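Local structure of genome polyprotein (Chicken sicinivirus JSY, 6QWT) at residues Y132-P136 / E137-E141; H198-P201 / G202-G205; S301-N304 / S305-N308. The protein probably copies the viral RNA during replication, this piece of the polyprotein being its 3Dpol RNA-dependent RNA polymerase. All coordinates share one frame; numbering follows the deposited sequence.

Contact 1. Residues Y132-P136 / E137-E141; sequences YHPCP and ELYQE
Cys135 and Leu138 meet at the start of helix 136-147, where a side chain and a carbonyl both engage amides of the first helical turn. Two hydrogen bonds and a weak third open the helix. The thiol sulfur accepts the amide hydrogen of Leu138, with Leu138 N 3.5 Å from Cys135 SG, a long bond of the kind sulfur makes. A chi1 of 62° sets SG between its own backbone N and carbonyl carbon, and from there it curls back over the opening turn. The Cys135 carbonyl is used as well: Tyr139 N lies 3.0 Å from Cys135 O, and the N-H...O angle of 178° makes this first helical bond practically straight. One residue on, Gln140 N reaches Pro136 O only weakly, at 3.4 Å.

Cys135 is therefore the N-cap, and Pro136 takes the first helical position, where a residue lacking an amide hydrogen costs the helix no bond. Pro134, just before the cap, packs against Tyr139, five residues later; this pairing across a helix start is the hydrophobic staple. The chain thus turns directly from strand 132-134 of a two-stranded hairpin into the helix, at the surface of the polymerase.

Apolar contacts make up the rest. Pro134 CG touches Tyr139 CB at 3.9 Å and comes to the edge of the phenol ring, near its plane, 4.0 Å from Tyr139 CD2. With CG of Tyr139 anti to the backbone N (chi1 179°), the ring then leads away from the strand. The neighbouring ring carbon, Pro134 CB, meets the leucine branch point, Leu138 CG, at 4.0 Å. Leu138 CB also lies 3.8 Å from Cys135 SG, while the buried leucine side chain continues onto Phe124 and Ile180.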
ATOM      1  N   TYR A 132     -23.457  -1.762 -12.836  1.00 44.46           N
ATOM      2  CA  TYR A 132     -23.662  -0.501 -12.139  1.00 42.92           C
ATOM      3  C   TYR A 132     -23.458   0.660 -13.102  1.00 43.54           C
ATOM      4  O   TYR A 132     -22.458   0.707 -13.826  1.00 44.87           O
ATOM      5  CB  TYR A 132     -22.699  -0.373 -10.959  1.00 43.12           C
ATOM      6  CG  TYR A 132     -23.061  -1.218  -9.765  1.00 47.85           C
ATOM      7  CD1 TYR A 132     -24.213  -0.964  -9.033  1.00 48.91           C
ATOM      8  CD2 TYR A 132     -22.248  -2.272  -9.363  1.00 47.93           C
ATOM      9  CE1 TYR A 132     -24.548  -1.735  -7.936  1.00 47.03           C
ATOM     10  CE2 TYR A 132     -22.574  -3.048  -8.268  1.00 52.85           C
ATOM     11  CZ  TYR A 132     -23.727  -2.774  -7.558  1.00 50.14           C
ATOM     12  OH  TYR A 132     -24.058  -3.542  -6.465  1.00 56.42           O
ATOM     13  N   HIS A 133     -24.407   1.593 -13.104  1.00 42.51           N
ATOM     14  CA  HIS A 133     -24.301   2.808 -13.885  1.00 44.99           C
ATOM     15  C   HIS A 133     -24.283   4.020 -12.964  1.00 44.33           C
ATOM     16  O   HIS A 133     -25.002   4.039 -11.959  1.00 48.16           O
ATOM     17  CB  HIS A 133     -25.467   2.940 -14.877  1.00 43.72           C
ATOM     18  CG  HIS A 133     -25.513   1.853 -15.904  1.00 48.49           C
ATOM     19  ND1 HIS A 133     -25.384   2.101 -17.255  1.00 44.64           N
ATOM     20  CD2 HIS A 133     -25.678   0.515 -15.781  1.00 47.33           C
ATOM     21  CE1 HIS A 133     -25.463   0.961 -17.918  1.00 52.39           C
ATOM     22  NE2 HIS A 133     -25.642  -0.017 -17.047  1.00 49.30           N
ATOM     23  N   PRO A 134     -23.478   5.034 -13.265  1.00 45.95           N
ATOM     24  CA  PRO A 134     -23.472   6.233 -12.420  1.00 45.29           C
ATOM     25  C   PRO A 134     -24.755   7.034 -12.593  1.00 47.50           C
ATOM     26  O   PRO A 134     -25.322   7.105 -13.685  1.00 48.08           O
ATOM     27  CB  PRO A 134     -22.253   7.015 -12.923  1.00 40.30           C
ATOM     28  CG  PRO A 134     -22.116   6.593 -14.352  1.00 40.44           C
ATOM     29  CD  PRO A 134     -22.541   5.147 -14.398  1.00 39.63           C
ATOM     30  N   CYS A 135     -25.214   7.632 -11.492  1.00 45.86           N
ATOM     31  CA  CYS A 135     -26.327   8.560 -11.568  1.00 44.96           C
ATOM     32  C   CYS A 135     -25.915   9.777 -12.395  1.00 47.21           C
ATOM     33  O   CYS A 135     -24.721  10.045 -12.561  1.00 43.81           O
ATOM     34  CB  CYS A 135     -26.770   8.976 -10.165  1.00 44.25           C
ATOM     35  SG  CYS A 135     -25.518   9.854  -9.207  1.00 50.51           S
ATOM     36  N   PRO A 136     -26.884  10.522 -12.942  1.00 50.83           N
ATOM     37  CA  PRO A 136     -26.529  11.660 -13.807  1.00 50.57           C
ATOM     38  C   PRO A 136     -25.569  12.651 -13.169  1.00 50.00           C
ATOM     39  O   PRO A 136     -24.814  13.320 -13.889  1.00 52.30           O
ATOM     40  CB  PRO A 136     -27.890  12.303 -14.103  1.00 49.30           C
ATOM     41  CG  PRO A 136     -28.855  11.175 -14.011  1.00 45.78           C
ATOM     42  CD  PRO A 136     -28.340  10.290 -12.911  1.00 46.71           C
ATOM     43  N   GLU A 137     -25.560  12.759 -11.841  1.00 48.57           N
ATOM     44  CA  GLU A 137     -24.665  13.702 -11.180  1.00 47.83           C
ATOM     45  C   GLU A 137     -23.253  13.144 -11.048  1.00 42.22           C
ATOM     46  O   GLU A 137     -22.276  13.887 -11.195  1.00 40.11           O
ATOM     47  CB  GLU A 137     -25.222  14.079  -9.808  1.00 49.15           C
ATOM     48  CG  GLU A 137     -26.388  15.056  -9.865  1.00 60.54           C
ATOM     49  CD  GLU A 137     -27.733  14.353  -9.882  1.00 70.17           C
ATOM     50  OE1 GLU A 137     -27.910  13.386  -9.109  1.00 69.38           O
ATOM     51  OE2 GLU A 137     -28.614  14.767 -10.665  1.00 69.77           O
ATOM     52  N   LEU A 138     -23.118  11.845 -10.769  1.00 41.11           N
ATOM     53  CA  LEU A 138     -21.787  11.250 -10.701  1.00 40.54           C
ATOM     54  C   LEU A 138     -21.140  11.198 -12.079  1.00 39.29           C
ATOM     55  O   LEU A 138     -19.952  11.511 -12.220  1.00 33.99           O
ATOM     56  CB  LEU A 138     -21.860   9.849 -10.094  1.00 39.98           C
ATOM     57  CG  LEU A 138     -20.513   9.128  -9.993  1.00 35.26           C
ATOM     58  CD1 LEU A 138     -19.483   9.991  -9.273  1.00 31.05           C
ATOM     59  CD2 LEU A 138     -20.666   7.783  -9.301  1.00 36.11           C
ATOM     60  N   TYR A 139     -21.906  10.801 -13.101  1.00 40.22           N
ATOM     61  CA  TYR A 139     -21.390  10.758 -14.466  1.00 39.20           C
ATOM     62  C   TYR A 139     -20.791  12.096 -14.874  1.00 39.88           C
ATOM     63  O   TYR A 139     -19.723  12.146 -15.494  1.00 40.46           O
ATOM     64  CB  TYR A 139     -22.513  10.357 -15.432  1.00 38.54           C
ATOM     65  CG  TYR A 139     -22.104  10.290 -16.894  1.00 39.95           C
ATOM     66  CD1 TYR A 139     -22.035  11.439 -17.678  1.00 40.00           C
ATOM     67  CD2 TYR A 139     -21.805   9.074 -17.493  1.00 42.72           C
ATOM     68  CE1 TYR A 139     -21.663  11.376 -19.013  1.00 45.20           C
ATOM     69  CE2 TYR A 139     -21.433   9.000 -18.826  1.00 46.27           C
ATOM     70  CZ  TYR A 139     -21.365  10.153 -19.582  1.00 48.11           C
ATOM     71  OH  TYR A 139     -20.999  10.080 -20.908  1.00 49.71           O
ATOM     72  N   GLN A 140     -21.472  13.190 -14.534  1.00 40.44           N
ATOM     73  CA  GLN A 140     -21.008  14.514 -14.922  1.00 38.63           C
ATOM     74  C   GLN A 140     -19.752  14.914 -14.157  1.00 35.87           C
ATOM     75  O   GLN A 140     -18.910  15.647 -14.690  1.00 38.92           O
ATOM     76  CB  GLN A 140     -22.130  15.526 -14.703  1.00 45.69           C
ATOM     77  CG  GLN A 140     -21.745  16.974 -14.929  1.00 53.42           C
ATOM     78  CD  GLN A 140     -22.802  17.927 -14.413  1.00 65.80           C
ATOM     79  OE1 GLN A 140     -23.999  17.682 -14.565  1.00 69.72           O
ATOM     80  NE2 GLN A 140     -22.366  19.017 -13.792  1.00 67.62           N
ATOM     81  N   GLU A 141     -19.607  14.449 -12.916  1.00 33.26           N
ATOM     82  CA  GLU A 141     -18.399  14.754 -12.159  1.00 37.06           C
ATOM     83  C   GLU A 141     -17.207  13.958 -12.680  1.00 33.83           C
ATOM     84  O   GLU A 141     -16.085  14.475 -12.728  1.00 33.57           O
ATOM     85  CB  GLU A 141     -18.626  14.481 -10.672  1.00 35.99           C
ATOM     86  CG  GLU A 141     -19.410  15.571  -9.960  1.00 36.55           C
ATOM     87  CD  GLU A 141     -18.729  16.924 -10.041  1.00 39.50           C
ATOM     88  OE1 GLU A 141     -19.094  17.720 -10.931  1.00 44.86           O
ATOM     89  OE2 GLU A 141     -17.827  17.189  -9.220  1.00 43.62           O
TER

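Contact 2. Residues H198-P201 / G202-G205; sequences HSQP and GMYG
Gln200 and Met203 close a type II beta turn whose corner is the sequence Pro201-Gly202. The turn follows helix 191-198 and is tied by one backbone bond, with Met203 N 3.1 Å from Gln200 O. Pro201 fits the first corner position with its ring fixing phi. Gly202 takes the second with a phi of 105°, where a beta carbon would run into the Pro201 carbonyl oxygen.

Above this backbone frame the side chains of the two end residues lie against each other. Gln200 runs out extended, and its terminal amide presents one flat face to the thioether. Met203 SD sits over that face, 3.6 Å from Gln200 CD and 3.4 Å from Gln200 OE1, and also rests 3.7 Å from Gln200 CB. Its methyl does not continue outward: a bend at chi3 of 64° swings CE along the same face of the amide, to 3.9 Å from Gln200 NE2. Sulfur and methyl together thus cover the amide by van der Waals contact.

What fixes the rotation of that amide is probably the bond from Gln200 NE2 to the Ala196 carbonyl oxygen, in the last turn of the preceding helix. The same nitrogen approaches the edge of the Tyr204 ring close to the ring plane, amide and ring being turned 66° apart. Tyr204 is held from other directions too: its ring stacks with Phe83, and its carbonyl oxygen accepts a hydrogen bond from Tyr77 OH. Met203 CB, from the residue just before, rests over one face of the phenol ring, off centre toward the rim. Gln200 NE2 and Tyr204 OH stand 3.7 Å apart.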
ATOM      1  N   HIS A 198      -1.531  -5.331 -12.199  1.00 25.81           N
ATOM      2  CA  HIS A 198      -2.255  -6.022 -11.134  1.00 26.56           C
ATOM      3  C   HIS A 198      -2.459  -7.498 -11.449  1.00 22.09           C
ATOM      4  O   HIS A 198      -2.436  -8.333 -10.539  1.00 26.99           O
ATOM      5  CB  HIS A 198      -3.606  -5.337 -10.896  1.00 26.88           C
ATOM      6  CG  HIS A 198      -4.283  -5.747  -9.626  1.00 26.62           C
ATOM      7  ND1 HIS A 198      -5.082  -6.868  -9.536  1.00 29.25           N
ATOM      8  CD2 HIS A 198      -4.289  -5.181  -8.396  1.00 27.23           C
ATOM      9  CE1 HIS A 198      -5.545  -6.978  -8.302  1.00 29.12           C
ATOM     10  NE2 HIS A 198      -5.079  -5.965  -7.591  1.00 30.19           N
ATOM     11  N   SER A 199      -2.657  -7.844 -12.719  1.00 22.97           N
ATOM     12  CA  SER A 199      -2.861  -9.236 -13.104  1.00 26.27           C
ATOM     13  C   SER A 199      -1.561 -10.016 -13.241  1.00 27.02           C
ATOM     14  O   SER A 199      -1.609 -11.217 -13.525  1.00 26.06           O
ATOM     15  CB  SER A 199      -3.635  -9.316 -14.421  1.00 26.88           C
ATOM     16  OG  SER A 199      -2.760  -9.176 -15.526  1.00 22.21           O
ATOM     17  N   GLN A 200      -0.404  -9.375 -13.066  1.00 27.80           N
ATOM     18  CA  GLN A 200       0.891 -10.052 -13.166  1.00 25.99           C
ATOM     19  C   GLN A 200       1.819  -9.576 -12.053  1.00 27.93           C
ATOM     20  O   GLN A 200       2.889  -9.018 -12.312  1.00 25.34           O
ATOM     21  CB  GLN A 200       1.517  -9.813 -14.540  1.00 25.54           C
ATOM     22  CG  GLN A 200       0.667 -10.288 -15.713  1.00 30.69           C
ATOM     23  CD  GLN A 200       1.277  -9.947 -17.059  1.00 36.24           C
ATOM     24  OE1 GLN A 200       1.720 -10.832 -17.792  1.00 42.90           O
ATOM     25  NE2 GLN A 200       1.300  -8.660 -17.391  1.00 30.38           N
ATOM     26  N   PRO A 201       1.447  -9.799 -10.789  1.00 27.71           N
ATOM     27  CA  PRO A 201       2.318  -9.359  -9.694  1.00 28.72           C
ATOM     28  C   PRO A 201       3.635 -10.122  -9.710  1.00 29.35           C
ATOM     29  O   PRO A 201       3.675 -11.328  -9.962  1.00 26.22           O
ATOM     30  CB  PRO A 201       1.496  -9.651  -8.434  1.00 23.00           C
ATOM     31  CG  PRO A 201       0.519 -10.669  -8.839  1.00 28.41           C
ATOM     32  CD  PRO A 201       0.242 -10.490 -10.296  1.00 25.37           C
ATOM     33  N   GLY A 202       4.722  -9.395  -9.450  1.00 26.97           N
ATOM     34  CA  GLY A 202       6.064  -9.874  -9.662  1.00 27.55           C
ATOM     35  C   GLY A 202       6.726  -9.284 -10.893  1.00 27.00           C
ATOM     36  O   GLY A 202       7.955  -9.136 -10.918  1.00 26.94           O
ATOM     37  N   MET A 203       5.938  -8.943 -11.910  1.00 20.96           N
ATOM     38  CA  MET A 203       6.452  -8.246 -13.076  1.00 25.91           C
ATOM     39  C   MET A 203       6.495  -6.744 -12.814  1.00 24.73           C
ATOM     40  O   MET A 203       5.843  -6.226 -11.903  1.00 26.26           O
ATOM     41  CB  MET A 203       5.593  -8.540 -14.305  1.00 24.95           C
ATOM     42  CG  MET A 203       5.892  -9.877 -14.961  1.00 36.70           C
ATOM     43  SD  MET A 203       4.764 -10.258 -16.317  1.00 51.74           S
ATOM     44  CE  MET A 203       5.157  -8.944 -17.466  1.00 32.95           C
ATOM     45  N   TYR A 204       7.292  -6.047 -13.629  1.00 20.22           N
ATOM     46  CA  TYR A 204       7.431  -4.591 -13.557  1.00 21.29           C
ATOM     47  C   TYR A 204       7.897  -4.128 -12.179  1.00 20.30           C
ATOM     48  O   TYR A 204       7.640  -2.992 -11.773  1.00 18.87           O
ATOM     49  CB  TYR A 204       6.126  -3.892 -13.949  1.00 18.56           C
ATOM     50  CG  TYR A 204       5.484  -4.489 -15.178  1.00 22.52           C
ATOM     51  CD1 TYR A 204       6.128  -4.446 -16.409  1.00 23.66           C
ATOM     52  CD2 TYR A 204       4.244  -5.108 -15.107  1.00 20.72           C
ATOM     53  CE1 TYR A 204       5.548  -4.998 -17.539  1.00 23.20           C
ATOM     54  CE2 TYR A 204       3.657  -5.662 -16.230  1.00 22.40           C
ATOM     55  CZ  TYR A 204       4.312  -5.603 -17.443  1.00 23.45           C
ATOM     56  OH  TYR A 204       3.729  -6.152 -18.563  1.00 24.16           O
ATOM     57  N   GLY A 205       8.589  -5.004 -11.454  1.00 23.16           N
ATOM     58  CA  GLY A 205       9.108  -4.650 -10.148  1.00 18.93           C
ATOM     59  C   GLY A 205       8.055  -4.354  -9.109  1.00 23.05           C
ATOM     60  O   GLY A 205       8.359  -3.714  -8.098  1.00 22.37           O
TER

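Contact 3. Residues S301-N304 / S305-N308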
ATOM      1  N   SER A 301      -0.806   2.720  -5.128  1.00 38.08           N
ATOM      2  CA  SER A 301       0.198   1.706  -4.838  1.00 33.68           C
ATOM      3  C   SER A 301       0.914   1.261  -6.107  1.00 32.78           C
ATOM      4  O   SER A 301       2.094   0.897  -6.053  1.00 32.68           O
ATOM      5  CB  SER A 301      -0.448   0.515  -4.128  1.00 37.54           C
ATOM      6  OG  SER A 301      -1.458  -0.071  -4.930  1.00 50.72           O
ATOM      7  N   ILE A 302       0.220   1.281  -7.249  1.00 32.46           N
ATOM      8  CA  ILE A 302       0.853   0.926  -8.517  1.00 30.65           C
ATOM      9  C   ILE A 302       1.875   1.984  -8.913  1.00 28.58           C
ATOM     10  O   ILE A 302       3.015   1.668  -9.270  1.00 26.22           O
ATOM     11  CB  ILE A 302      -0.213   0.728  -9.613  1.00 35.90           C
ATOM     12  CG1 ILE A 302      -0.873  -0.643  -9.470  1.00 31.13           C
ATOM     13  CG2 ILE A 302       0.400   0.867 -11.000  1.00 30.75           C
ATOM     14  CD1 ILE A 302       0.089  -1.781  -9.659  1.00 36.69           C
ATOM     15  N   LEU A 303       1.478   3.258  -8.857  1.00 26.22           N
ATOM     16  CA  LEU A 303       2.403   4.340  -9.178  1.00 27.95           C
ATOM     17  C   LEU A 303       3.498   4.479  -8.127  1.00 22.81           C
ATOM     18  O   LEU A 303       4.627   4.855  -8.461  1.00 23.44           O
ATOM     19  CB  LEU A 303       1.636   5.654  -9.336  1.00 28.98           C
ATOM     20  CG  LEU A 303       0.482   5.603 -10.344  1.00 31.02           C
ATOM     21  CD1 LEU A 303      -0.235   6.940 -10.434  1.00 34.26           C
ATOM     22  CD2 LEU A 303       0.981   5.170 -11.716  1.00 28.12           C
ATOM     23  N   ASN A 304       3.190   4.182  -6.861  1.00 25.77           N
ATOM     24  CA  ASN A 304       4.222   4.190  -5.828  1.00 27.85           C
ATOM     25  C   ASN A 304       5.278   3.127  -6.097  1.00 25.77           C
ATOM     26  O   ASN A 304       6.473   3.364  -5.881  1.00 21.29           O
ATOM     27  CB  ASN A 304       3.600   3.975  -4.450  1.00 31.98           C
ATOM     28  CG  ASN A 304       3.306   5.278  -3.735  1.00 41.18           C
ATOM     29  OD1 ASN A 304       2.905   6.266  -4.355  1.00 40.37           O
ATOM     30  ND2 ASN A 304       3.502   5.287  -2.423  1.00 42.96           N
ATOM     31  N   SER A 305       4.850   1.942  -6.547  1.00 24.74           N
ATOM     32  CA  SER A 305       5.795   0.892  -6.925  1.00 25.27           C
ATOM     33  C   SER A 305       6.756   1.387  -7.992  1.00 18.97           C
ATOM     34  O   SER A 305       7.973   1.200  -7.888  1.00 21.60           O
ATOM     35  CB  SER A 305       5.047  -0.341  -7.432  1.00 24.99           C
ATOM     36  OG  SER A 305       4.361  -0.997  -6.386  1.00 28.02           O
ATOM     37  N   MET A 306       6.218   2.014  -9.039  1.00 18.92           N
ATOM     38  CA  MET A 306       7.070   2.555 -10.088  1.00 21.62           C
ATOM     39  C   MET A 306       8.013   3.613  -9.532  1.00 19.59           C
ATOM     40  O   MET A 306       9.209   3.599  -9.835  1.00 21.63           O
ATOM     41  CB  MET A 306       6.208   3.108 -11.223  1.00 21.17           C
ATOM     42  CG  MET A 306       5.245   2.069 -11.778  1.00 25.11           C
ATOM     43  SD  MET A 306       4.187   2.642 -13.123  1.00 35.79           S
ATOM     44  CE  MET A 306       5.390   3.238 -14.271  1.00 23.88           C
ATOM     45  N   VAL A 307       7.501   4.511  -8.683  1.00 20.38           N
ATOM     46  CA  VAL A 307       8.352   5.510  -8.036  1.00 20.56           C
ATOM     47  C   VAL A 307       9.481   4.830  -7.270  1.00 18.13           C
ATOM     48  O   VAL A 307      10.650   5.221  -7.364  1.00 19.06           O
ATOM     49  CB  VAL A 307       7.517   6.411  -7.109  1.00 21.44           C
ATOM     50  CG1 VAL A 307       8.428   7.202  -6.170  1.00 18.93           C
ATOM     51  CG2 VAL A 307       6.635   7.341  -7.917  1.00 20.71           C
ATOM     52  N   ASN A 308       9.140   3.804  -6.494  1.00 23.58           N
ATOM     53  CA  ASN A 308      10.149   3.101  -5.711  1.00 22.40           C
ATOM     54  C   ASN A 308      11.191   2.444  -6.610  1.00 22.33           C
ATOM     55  O   ASN A 308      12.395   2.530  -6.342  1.00 22.36           O
ATOM     56  CB  ASN A 308       9.464   2.068  -4.822  1.00 24.97           C
ATOM     57  CG  ASN A 308      10.220   1.803  -3.550  1.00 28.22           C
ATOM     58  OD1 ASN A 308      11.420   2.061  -3.463  1.00 26.72           O
ATOM     59  ND2 ASN A 308       9.513   1.324  -2.533  1.00 28.68           N
TER
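Residues 301-308 form two turns of helix 298-316, and each of Ser301, Ile302, Leu303 and Asn304 gives its carbonyl to the amide four residues on. The bonds include Val307 N to Leu303 O at 2.9 Å and Asn308 N to Asn304 O at 2.8 Å. The sequence places this helix in polymerase motif B, of the palm domain.

Ser301 O carries a double load. Ser305 N and Ser305 OG each lie 3.0 Å from Ser301 O, and they arrive from opposite faces of the carbonyl plane; a chi1 of -70° swings the hydroxyl back along the helix to make the second bond. The apolar chains also lean on the preceding turn: Val307 CG2 lies 3.2 Å from Leu303 O, and Met306 CG 3.4 Å from Ile302 O. Met306 then reaches Tyr77 and Phe78 of helix 70-81, whereas Val307 packs on helix 243-256.

Asn308 ND2 donates to the carbonyl oxygen of Gly333, in the YGDD sequence of motif C, and Asn304 touches Asp238 of motif A. In related picornaviral polymerases the residues matching Asn304 and Asp238 take part in recognising the ribose of the incoming nucleotide, a role consistent with their contact here. Ser305 thus satisfies its buried hydroxyl chiefly on its own helix backbone, with a weak further hydrogen bond to Ser206 OG.

Contacts 2 and 3 are neighbours, with centres 12 Å apart and nearest atoms about 5 Å apart. They do not touch, but Asn309 ND2 bridges them by donating to the carbonyl oxygens of both Gly205 and Ser305. Tyr77 is a second shared partner, hydrogen-bonded to the Tyr204 carbonyl oxygen and packed on Met306. Contact 3 is the one that reaches motifs A and C, through Asp238 and Gly333, and so probably lies nearest the catalytic centre; the turn of contact 2 lies beside the motif B helix. Contact 1 stands apart at the surface, its centre 32 Å from that of contact 2 and 29 Å from that of contact 3, and concerns a separate helix start.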